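Local coordinates for protein tudor (Drosophila melanogaster, PDB 3NTK) that binds the Piwi protein Aubergine in a methylarginine-dependent way through its last extended Tudor domain, and is required for primordial germ cell formation in oogenesis, at residues E50-V55 / A67-V72; C54-P59 / V80-F85; D75-V80 / V90-R95. One frame throughout, in Å; residues are numbered along the deposited sequence.

Contact 1. Residues E50-V55 / A67-V72; sequences EGALCV and AQIRKV
Cys54 and Ala67 form an antiparallel hydrogen-bonded pair: Cys54 N donates to Ala67 O and Ala67 N to Cys54 O, each at 2.8 Å. The ladder runs on past the regular strand, since Ile69 N reaches Ala52 O at 2.9 Å and Gly51 N reaches Ile69 O at 2.8 Å, the last with an N-H...O angle of 172°. Between these bonds Gln68 CA brings its hydrogen to Ala52 O, an additional CA-H...O contact. Gly51 has positive phi (93°), where a side chain would jam against the preceding carbonyl.

The polar side-chain link is weaker. In Gln68, CG is anti to the backbone N (chi1 177°) and the chain runs on extended; at its end NE2 lies 3.3 Å from Gly51 O in a weak, though nearly straight, hydrogen bond. At its root, Gln68 CB packs against Leu53 CD1 at 3.8 Å, both side chains on the same face of the sheet. Replacing Gln68 with an alanine would probably leave Gly51 O without its amide donor, the retained CB still meeting Leu53.

Apolar contacts gather on the face of Cys54 and Ala67. Ile69 CD1 meets Ala52 CB at 4.0 Å, and Ile69 CG1 lies at the edge of contact with Cys54 SG. This side is buried, whereas the Glu50 end is exposed.

The segments are the open-ended part of the hairpin of strands 53-58 and 63-72. Phe45 lies against Ala52 and Cys54, Leu48 against Ile69, and Val80 and Phe82 of strand 78-82 against Ala67. On the other edge of strand 63-72, Arg70 and Lys71 both face Glu79, a classic beta bulge in the pairing with strand 78-82.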
loop_
_atom_site.group_PDB
_atom_site.type_symbol
_atom_site.label_atom_id
_atom_site.label_comp_id
_atom_site.label_asym_id
_atom_site.label_seq_id
_atom_site.Cartn_x
_atom_site.Cartn_y
_atom_site.Cartn_z
ATOM N N GLU A 50 9.313 8.494 -15.260
ATOM C CA GLU A 50 8.096 7.854 -14.778
ATOM C C GLU A 50 8.199 6.346 -14.983
ATOM O O GLU A 50 8.670 5.881 -16.022
ATOM C CB GLU A 50 6.871 8.396 -15.522
ATOM C CG GLU A 50 6.669 9.902 -15.398
ATOM C CD GLU A 50 5.363 10.371 -16.023
ATOM O OE1 GLU A 50 5.099 10.011 -17.193
ATOM O OE2 GLU A 50 4.603 11.102 -15.347
ATOM N N GLY A 51 7.769 5.587 -13.981
ATOM C CA GLY A 51 7.815 4.140 -14.080
ATOM C C GLY A 51 9.072 3.499 -13.518
ATOM O O GLY A 51 9.081 2.307 -13.220
ATOM N N ALA A 52 10.133 4.283 -13.367
ATOM C CA ALA A 52 11.393 3.762 -12.850
ATOM C C ALA A 52 11.252 3.255 -11.424
ATOM O O ALA A 52 10.577 3.875 -10.598
ATOM C CB ALA A 52 12.467 4.838 -12.912
ATOM N N LEU A 53 11.896 2.126 -11.143
ATOM C CA LEU A 53 11.860 1.533 -9.812
ATOM C C LEU A 53 13.183 1.859 -9.126
ATOM O O LEU A 53 14.243 1.810 -9.752
ATOM C CB LEU A 53 11.689 0.016 -9.913
ATOM C CG LEU A 53 10.861 -0.641 -8.810
ATOM C CD1 LEU A 53 9.425 -0.118 -8.882
ATOM C CD2 LEU A 53 10.883 -2.155 -8.981
ATOM N N CYS A 54 13.124 2.198 -7.843
ATOM C CA CYS A 54 14.335 2.532 -7.110
ATOM C C CYS A 54 14.078 2.448 -5.614
ATOM O O CYS A 54 13.079 1.888 -5.167
ATOM C CB CYS A 54 14.778 3.953 -7.467
ATOM S SG CYS A 54 13.575 5.236 -6.977
ATOM N N VAL A 55 15.014 2.997 -4.853
ATOM C CA VAL A 55 14.924 3.058 -3.405
ATOM C C VAL A 55 14.830 4.553 -3.153
ATOM O O VAL A 55 15.674 5.314 -3.621
ATOM C CB VAL A 55 16.194 2.489 -2.736
ATOM C CG1 VAL A 55 16.122 2.675 -1.232
ATOM C CG2 VAL A 55 16.333 1.011 -3.070
ATOM N N ALA A 67 10.451 2.105 -4.269
ATOM C CA ALA A 67 9.543 3.093 -4.811
ATOM C C ALA A 67 9.507 3.133 -6.333
ATOM O O ALA A 67 10.475 2.770 -7.008
ATOM C CB ALA A 67 9.922 4.471 -4.273
ATOM N N GLN A 68 8.371 3.562 -6.863
ATOM C CA GLN A 68 8.210 3.708 -8.297
ATOM C C GLN A 68 7.926 5.177 -8.561
ATOM O O GLN A 68 7.039 5.773 -7.944
ATOM C CB GLN A 68 7.051 2.856 -8.832
ATOM C CG GLN A 68 6.827 3.067 -10.324
ATOM C CD GLN A 68 5.776 2.147 -10.913
ATOM O OE1 GLN A 68 4.667 2.045 -10.395
ATOM N NE2 GLN A 68 6.121 1.482 -12.009
ATOM N N ILE A 69 8.692 5.769 -9.464
ATOM C CA ILE A 69 8.505 7.172 -9.798
ATOM C C ILE A 69 7.211 7.364 -10.583
ATOM O O ILE A 69 6.965 6.676 -11.576
ATOM C CB ILE A 69 9.696 7.690 -10.615
ATOM C CG1 ILE A 69 10.971 7.577 -9.773
ATOM C CG2 ILE A 69 9.441 9.130 -11.058
ATOM C CD1 ILE A 69 12.228 8.052 -10.479
ATOM N N ARG A 70 6.384 8.297 -10.125
ATOM C CA ARG A 70 5.110 8.581 -10.773
ATOM C C ARG A 70 5.152 9.865 -11.590
ATOM O O ARG A 70 4.527 9.956 -12.650
ATOM C CB ARG A 70 4.001 8.667 -9.723
ATOM C CG ARG A 70 3.644 7.326 -9.103
ATOM C CD ARG A 70 3.106 6.375 -10.167
ATOM N NE ARG A 70 2.745 5.068 -9.626
ATOM C CZ ARG A 70 1.767 4.863 -8.749
ATOM N NH1 ARG A 70 1.044 5.883 -8.305
ATOM N NH2 ARG A 70 1.509 3.634 -8.319
ATOM N N LYS A 71 5.890 10.852 -11.095
ATOM C CA LYS A 71 6.021 12.136 -11.779
ATOM C C LYS A 71 7.387 12.747 -11.498
ATOM O O LYS A 71 7.845 12.745 -10.358
ATOM C CB LYS A 71 4.953 13.118 -11.295
ATOM C CG LYS A 71 3.519 12.730 -11.595
ATOM C CD LYS A 71 2.562 13.805 -11.095
ATOM C CE LYS A 71 2.847 15.149 -11.762
ATOM N NZ LYS A 71 1.996 16.250 -11.222
ATOM N N VAL A 72 8.032 13.267 -12.537
ATOM C CA VAL A 72 9.328 13.913 -12.374
ATOM C C VAL A 72 9.071 15.416 -12.275
ATOM O O VAL A 72 8.550 16.029 -13.207
ATOM C CB VAL A 72 10.258 13.630 -13.571
ATOM C CG1 VAL A 72 11.556 14.414 -13.416
ATOM C CG2 VAL A 72 10.553 12.135 -13.661
#

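Contact 2. Residues C54-P59 / V80-F85; sequences CVAQFP and VHFIDF
Phe82 sends the far end of its ring against Ala56 and Phe58, and no hydrogen bond spans the two segments. The tight part lies at Phe58: Phe82 CZ comes within 3.7 Å of Phe58 CB, and Phe82 CE2 within 3.8 Å of Phe58 CD1. The two rings are oblique, with centroids 5.4 Å apart and planes at 58°. Phe82 points toward strand 53-58, with CG anti to its carbonyl carbon (chi1 -65°).

Next to this, Ala56 O lies near the plane of the Phe82 ring, at its edge, 3.5 Å from CE1. Ala56 CB meets the same ring carbon at 4.1 Å. One face of the Phe82 ring carries Val80 CG2 of its own strand, 3.7 Å above the plane and displaced toward the rim.

The looser part is the approach of Ala56 CB to Val80 CG2, 4.4 Å apart. Phe58 itself is only partly buried, and Gln57 points away from residues 80-85; its NE2 is bonded to Glu62 O. Tyr65 meets the Phe82 ring edge-to-face, and Asn87 touches both Phe58 and Phe82.

The strand axes stay 8.7 Å apart and run at 92°, evidence that these are not paired neighbours but strands facing each other across an interior. Such side-chain contact between the first and third strands of a strongly curved four-stranded antiparallel sheet fits the SH3-like barrel of the Tudor fold.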
loop_
_atom_site.group_PDB
_atom_site.type_symbol
_atom_site.label_atom_id
_atom_site.label_comp_id
_atom_site.label_asym_id
_atom_site.label_seq_id
_atom_site.Cartn_x
_atom_site.Cartn_y
_atom_site.Cartn_z
ATOM N N CYS A 54 13.124 2.198 -7.843
ATOM C CA CYS A 54 14.335 2.532 -7.110
ATOM C C CYS A 54 14.078 2.448 -5.614
ATOM O O CYS A 54 13.079 1.888 -5.167
ATOM C CB CYS A 54 14.778 3.953 -7.467
ATOM S SG CYS A 54 13.575 5.236 -6.977
ATOM N N VAL A 55 15.014 2.997 -4.853
ATOM C CA VAL A 55 14.924 3.058 -3.405
ATOM C C VAL A 55 14.830 4.553 -3.153
ATOM O O VAL A 55 15.674 5.314 -3.621
ATOM C CB VAL A 55 16.194 2.489 -2.736
ATOM C CG1 VAL A 55 16.122 2.675 -1.232
ATOM C CG2 VAL A 55 16.333 1.011 -3.070
ATOM N N ALA A 56 13.796 4.979 -2.437
ATOM C CA ALA A 56 13.603 6.394 -2.169
ATOM C C ALA A 56 13.318 6.650 -0.696
ATOM O O ALA A 56 12.755 5.807 0.001
ATOM C CB ALA A 56 12.459 6.930 -3.029
ATOM N N GLN A 57 13.708 7.826 -0.224
ATOM C CA GLN A 57 13.494 8.163 1.171
ATOM C C GLN A 57 12.175 8.899 1.375
ATOM O O GLN A 57 11.858 9.840 0.655
ATOM C CB GLN A 57 14.652 9.023 1.683
ATOM C CG GLN A 57 14.545 9.369 3.152
ATOM C CD GLN A 57 15.738 10.167 3.642
ATOM O OE1 GLN A 57 16.047 11.233 3.108
ATOM N NE2 GLN A 57 16.416 9.649 4.656
ATOM N N PHE A 58 11.406 8.442 2.353
ATOM C CA PHE A 58 10.131 9.061 2.702
ATOM C C PHE A 58 10.504 10.169 3.687
ATOM O O PHE A 58 10.893 9.889 4.816
ATOM C CB PHE A 58 9.226 8.020 3.371
ATOM C CG PHE A 58 7.861 8.536 3.748
ATOM C CD1 PHE A 58 7.263 9.571 3.039
ATOM C CD2 PHE A 58 7.150 7.936 4.780
ATOM C CE1 PHE A 58 5.967 10.001 3.352
ATOM C CE2 PHE A 58 5.852 8.355 5.102
ATOM C CZ PHE A 58 5.263 9.387 4.385
ATOM N N PRO A 59 10.399 11.438 3.261
ATOM C CA PRO A 59 10.727 12.616 4.076
ATOM C C PRO A 59 10.121 12.650 5.474
ATOM O O PRO A 59 10.746 13.126 6.420
ATOM C CB PRO A 59 10.232 13.776 3.218
ATOM C CG PRO A 59 10.417 13.259 1.825
ATOM C CD PRO A 59 9.882 11.853 1.946
ATOM N N VAL A 80 6.750 9.885 -5.796
ATOM C CA VAL A 80 6.917 8.447 -5.874
ATOM C C VAL A 80 5.810 7.713 -5.144
ATOM O O VAL A 80 5.089 8.291 -4.332
ATOM C CB VAL A 80 8.268 7.999 -5.270
ATOM C CG1 VAL A 80 9.410 8.737 -5.953
ATOM C CG2 VAL A 80 8.283 8.255 -3.765
ATOM N N HIS A 81 5.681 6.434 -5.459
ATOM C CA HIS A 81 4.703 5.573 -4.823
ATOM C C HIS A 81 5.491 4.463 -4.147
ATOM O O HIS A 81 6.236 3.733 -4.807
ATOM C CB HIS A 81 3.759 4.967 -5.859
ATOM C CG HIS A 81 2.714 4.077 -5.266
ATOM N ND1 HIS A 81 2.819 2.703 -5.262
ATOM C CD2 HIS A 81 1.562 4.369 -4.617
ATOM C CE1 HIS A 81 1.775 2.187 -4.638
ATOM N NE2 HIS A 81 0.997 3.176 -4.236
ATOM N N PHE A 82 5.352 4.349 -2.828
ATOM C CA PHE A 82 6.056 3.311 -2.087
ATOM C C PHE A 82 5.246 2.029 -2.238
ATOM O O PHE A 82 4.246 1.808 -1.553
ATOM C CB PHE A 82 6.206 3.744 -0.631
ATOM C CG PHE A 82 7.086 4.953 -0.468
ATOM C CD1 PHE A 82 8.449 4.874 -0.747
ATOM C CD2 PHE A 82 6.555 6.174 -0.069
ATOM C CE1 PHE A 82 9.272 6.002 -0.629
ATOM C CE2 PHE A 82 7.367 7.303 0.050
ATOM C CZ PHE A 82 8.728 7.214 -0.230
ATOM N N ILE A 83 5.693 1.187 -3.161
ATOM C CA ILE A 83 4.980 -0.040 -3.491
ATOM C C ILE A 83 4.665 -1.012 -2.364
ATOM O O ILE A 83 3.702 -1.775 -2.456
ATOM C CB ILE A 83 5.707 -0.812 -4.605
ATOM C CG1 ILE A 83 7.079 -1.283 -4.121
ATOM C CG2 ILE A 83 5.841 0.081 -5.840
ATOM C CD1 ILE A 83 7.757 -2.235 -5.099
ATOM N N ASP A 84 5.454 -1.004 -1.300
ATOM C CA ASP A 84 5.185 -1.938 -0.218
ATOM C C ASP A 84 4.311 -1.342 0.879
ATOM O O ASP A 84 3.885 -2.054 1.785
ATOM C CB ASP A 84 6.498 -2.459 0.369
ATOM C CG ASP A 84 7.357 -3.157 -0.676
ATOM O OD1 ASP A 84 6.787 -3.925 -1.484
ATOM O OD2 ASP A 84 8.590 -2.938 -0.692
ATOM N N PHE A 85 4.021 -0.049 0.780
ATOM C CA PHE A 85 3.207 0.611 1.798
ATOM C C PHE A 85 2.019 1.406 1.270
ATOM O O PHE A 85 1.255 1.991 2.042
ATOM C CB PHE A 85 4.102 1.484 2.680
ATOM C CG PHE A 85 5.123 0.695 3.447
ATOM C CD1 PHE A 85 6.305 0.281 2.839
ATOM C CD2 PHE A 85 4.868 0.298 4.756
ATOM C CE1 PHE A 85 7.217 -0.521 3.521
ATOM C CE2 PHE A 85 5.770 -0.504 5.445
ATOM C CZ PHE A 85 6.948 -0.915 4.826
#

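Contact 3. Residues D75-V80 / V90-R95; sequences DGKCEV and VTQQFR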
loop_
_atom_site.group_PDB
_atom_site.type_symbol
_atom_site.label_atom_id
_atom_site.label_comp_id
_atom_site.label_asym_id
_atom_site.label_seq_id
_atom_site.Cartn_x
_atom_site.Cartn_y
_atom_site.Cartn_z
ATOM N N ASP A 75 13.857 20.590 -9.678
ATOM C CA ASP A 75 14.843 20.549 -8.607
ATOM C C ASP A 75 15.137 19.137 -8.111
ATOM O O ASP A 75 15.268 18.904 -6.909
ATOM C CB ASP A 75 14.377 21.427 -7.446
ATOM C CG ASP A 75 14.172 22.869 -7.861
ATOM O OD1 ASP A 75 15.103 23.446 -8.461
ATOM O OD2 ASP A 75 13.086 23.425 -7.589
ATOM N N GLY A 76 15.243 18.198 -9.047
ATOM C CA GLY A 76 15.531 16.820 -8.691
ATOM C C GLY A 76 14.467 16.150 -7.842
ATOM O O GLY A 76 14.717 15.103 -7.242
ATOM N N LYS A 77 13.281 16.748 -7.782
ATOM C CA LYS A 77 12.185 16.182 -7.002
ATOM C C LYS A 77 11.342 15.242 -7.854
ATOM O O LYS A 77 11.226 15.424 -9.063
ATOM C CB LYS A 77 11.265 17.281 -6.469
ATOM C CG LYS A 77 11.889 18.242 -5.478
ATOM C CD LYS A 77 10.837 19.243 -5.025
ATOM C CE LYS A 77 11.374 20.220 -3.999
ATOM N NZ LYS A 77 10.286 21.123 -3.521
ATOM N N CYS A 78 10.754 14.242 -7.207
ATOM C CA CYS A 78 9.889 13.285 -7.886
ATOM C C CYS A 78 8.768 12.866 -6.959
ATOM O O CYS A 78 8.951 12.789 -5.741
ATOM C CB CYS A 78 10.653 12.016 -8.285
ATOM S SG CYS A 78 11.778 12.141 -9.679
ATOM N N GLU A 79 7.600 12.604 -7.534
ATOM C CA GLU A 79 6.489 12.110 -6.746
ATOM C C GLU A 79 6.647 10.603 -6.904
ATOM O O GLU A 79 6.700 10.098 -8.026
ATOM C CB GLU A 79 5.141 12.541 -7.325
ATOM C CG GLU A 79 3.976 12.170 -6.423
ATOM C CD GLU A 79 2.647 12.130 -7.154
ATOM O OE1 GLU A 79 2.308 13.121 -7.834
ATOM O OE2 GLU A 79 1.939 11.106 -7.044
ATOM N N VAL A 80 6.750 9.885 -5.796
ATOM C CA VAL A 80 6.917 8.447 -5.874
ATOM C C VAL A 80 5.810 7.713 -5.144
ATOM O O VAL A 80 5.089 8.291 -4.332
ATOM C CB VAL A 80 8.268 7.999 -5.270
ATOM C CG1 VAL A 80 9.410 8.737 -5.953
ATOM C CG2 VAL A 80 8.283 8.255 -3.765
ATOM N N VAL A 90 6.535 13.193 -2.190
ATOM C CA VAL A 90 7.509 13.879 -3.024
ATOM C C VAL A 90 8.832 13.768 -2.284
ATOM O O VAL A 90 8.894 14.031 -1.084
ATOM C CB VAL A 90 7.155 15.371 -3.193
ATOM C CG1 VAL A 90 8.242 16.076 -3.996
ATOM C CG2 VAL A 90 5.805 15.512 -3.884
ATOM N N THR A 91 9.882 13.366 -2.992
ATOM C CA THR A 91 11.194 13.217 -2.374
ATOM C C THR A 91 12.312 13.616 -3.329
ATOM O O THR A 91 12.084 13.789 -4.521
ATOM C CB THR A 91 11.423 11.759 -1.910
ATOM O OG1 THR A 91 12.692 11.656 -1.252
ATOM C CG2 THR A 91 11.394 10.807 -3.099
ATOM N N GLN A 92 13.517 13.777 -2.794
ATOM C CA GLN A 92 14.677 14.154 -3.596
ATOM C C GLN A 92 15.796 13.137 -3.430
ATOM O O GLN A 92 16.823 13.226 -4.100
ATOM C CB GLN A 92 15.214 15.523 -3.165
ATOM C CG GLN A 92 14.271 16.686 -3.387
ATOM C CD GLN A 92 14.908 18.012 -3.013
ATOM O OE1 GLN A 92 15.323 18.210 -1.872
ATOM N NE2 GLN A 92 14.991 18.923 -3.976
ATOM N N GLN A 93 15.600 12.172 -2.539
ATOM C CA GLN A 93 16.629 11.175 -2.275
ATOM C C GLN A 93 16.323 9.821 -2.902
ATOM O O GLN A 93 15.382 9.137 -2.494
ATOM C CB GLN A 93 16.814 11.019 -0.761
ATOM C CG GLN A 93 17.119 12.330 -0.035
ATOM C CD GLN A 93 18.319 13.066 -0.622
ATOM O OE1 GLN A 93 19.310 12.448 -1.010
ATOM N NE2 GLN A 93 18.237 14.394 -0.673
ATOM N N PHE A 94 17.126 9.440 -3.890
ATOM C CA PHE A 94 16.933 8.170 -4.579
ATOM C C PHE A 94 18.223 7.380 -4.652
ATOM O O PHE A 94 19.299 7.936 -4.918
ATOM C CB PHE A 94 16.438 8.392 -6.010
ATOM C CG PHE A 94 15.340 9.403 -6.122
ATOM C CD1 PHE A 94 15.635 10.752 -6.282
ATOM C CD2 PHE A 94 14.012 9.011 -6.055
ATOM C CE1 PHE A 94 14.618 11.700 -6.374
ATOM C CE2 PHE A 94 12.984 9.952 -6.145
ATOM C CZ PHE A 94 13.292 11.299 -6.305
ATOM N N ARG A 95 18.112 6.077 -4.421
ATOM C CA ARG A 95 19.266 5.206 -4.508
ATOM C C ARG A 95 18.889 4.031 -5.392
ATOM O O ARG A 95 17.708 3.729 -5.573
ATOM C CB ARG A 95 19.693 4.752 -3.115
ATOM C CG ARG A 95 20.073 5.951 -2.242
ATOM C CD ARG A 95 20.645 5.560 -0.909
ATOM N NE ARG A 95 20.941 6.755 -0.121
ATOM C CZ ARG A 95 21.390 6.740 1.127
ATOM N NH1 ARG A 95 21.605 5.585 1.744
ATOM N NH2 ARG A 95 21.599 7.885 1.768
HETATM O O HOH W 1 17.254 14.657 -6.494
#
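Asp75 O accepts the shortest direct hydrogen bond between the segments, from Gln92 NE2 at 2.9 Å. The donor stands almost in line with the carbonyl, yet the N-H...O angle is only 138° and the acceptor is tilted 20° out of the Gln92 amide plane. Gln92 CG is anti to the carbonyl carbon (chi1 -64°), and the extended chain beyond it passes obliquely across Lys77, whose CG is 3.5 Å from Gln92 NE2. A water adds a second bridge at this exposed end, donating to both Gly76 O and Gln92 O.

Regular pairing begins at Cys78 and Thr91: Cys78 N donates to Thr91 O and Thr91 N to Cys78 O, each at 3.0 Å. Glu79 and Val90 follow as a non-hydrogen-bonded pair. Thr91 OG1 accepts from Gln93 N in an ST turn and is also bonded to Gln57 O, so one hydroxyl links the bend in strand 87-95 to strand 53-58.

The buried side is built round Phe94. Its CZ lies 3.4 Å from Cys78 CB, and Cys78 SG makes an oblique sulfur-aromatic contact with the ring. At the ring edge, near the plane, Phe94 CE2 meets Val80 CG1 at 3.8 Å and Phe94 CE1 meets Gly76 O at 3.5 Å. Thr91 CG2 packs beside Val80 CG1, and Phe45 and Cys54 also touch Phe94.

The pairing belongs to the antiparallel hairpin of strands 78-82 and 87-95; strand 87-95 is broken near Gln92, and beyond it the backbone bonds to strand 53-58, as at Gln93 with Gln57, consistent with the bent closing strand of an SH3-like Tudor barrel.

Overall arrangement
From the N terminus, residues 50-55 are met first, and contact 1 closes the loop when strand 63-72 returns beside them. Contact 2 starts from the same strand and spans farther, to 80-85, so the second segment of contact 1 falls within its loop. Contact 3 opens at 75-80, after contact 1 is complete, closes when residues 90-95 return beside that segment, and crosses contact 2, with which it shares Val80. Contacts 1 and 3 join sequence-adjacent strands as hairpins, whereas contact 2 links strands 53-58 and 78-82 through side chains. A bond from Arg95 N to Val55 O pairs the last strand with the first, closing the four-stranded sheet of the Tudor domain.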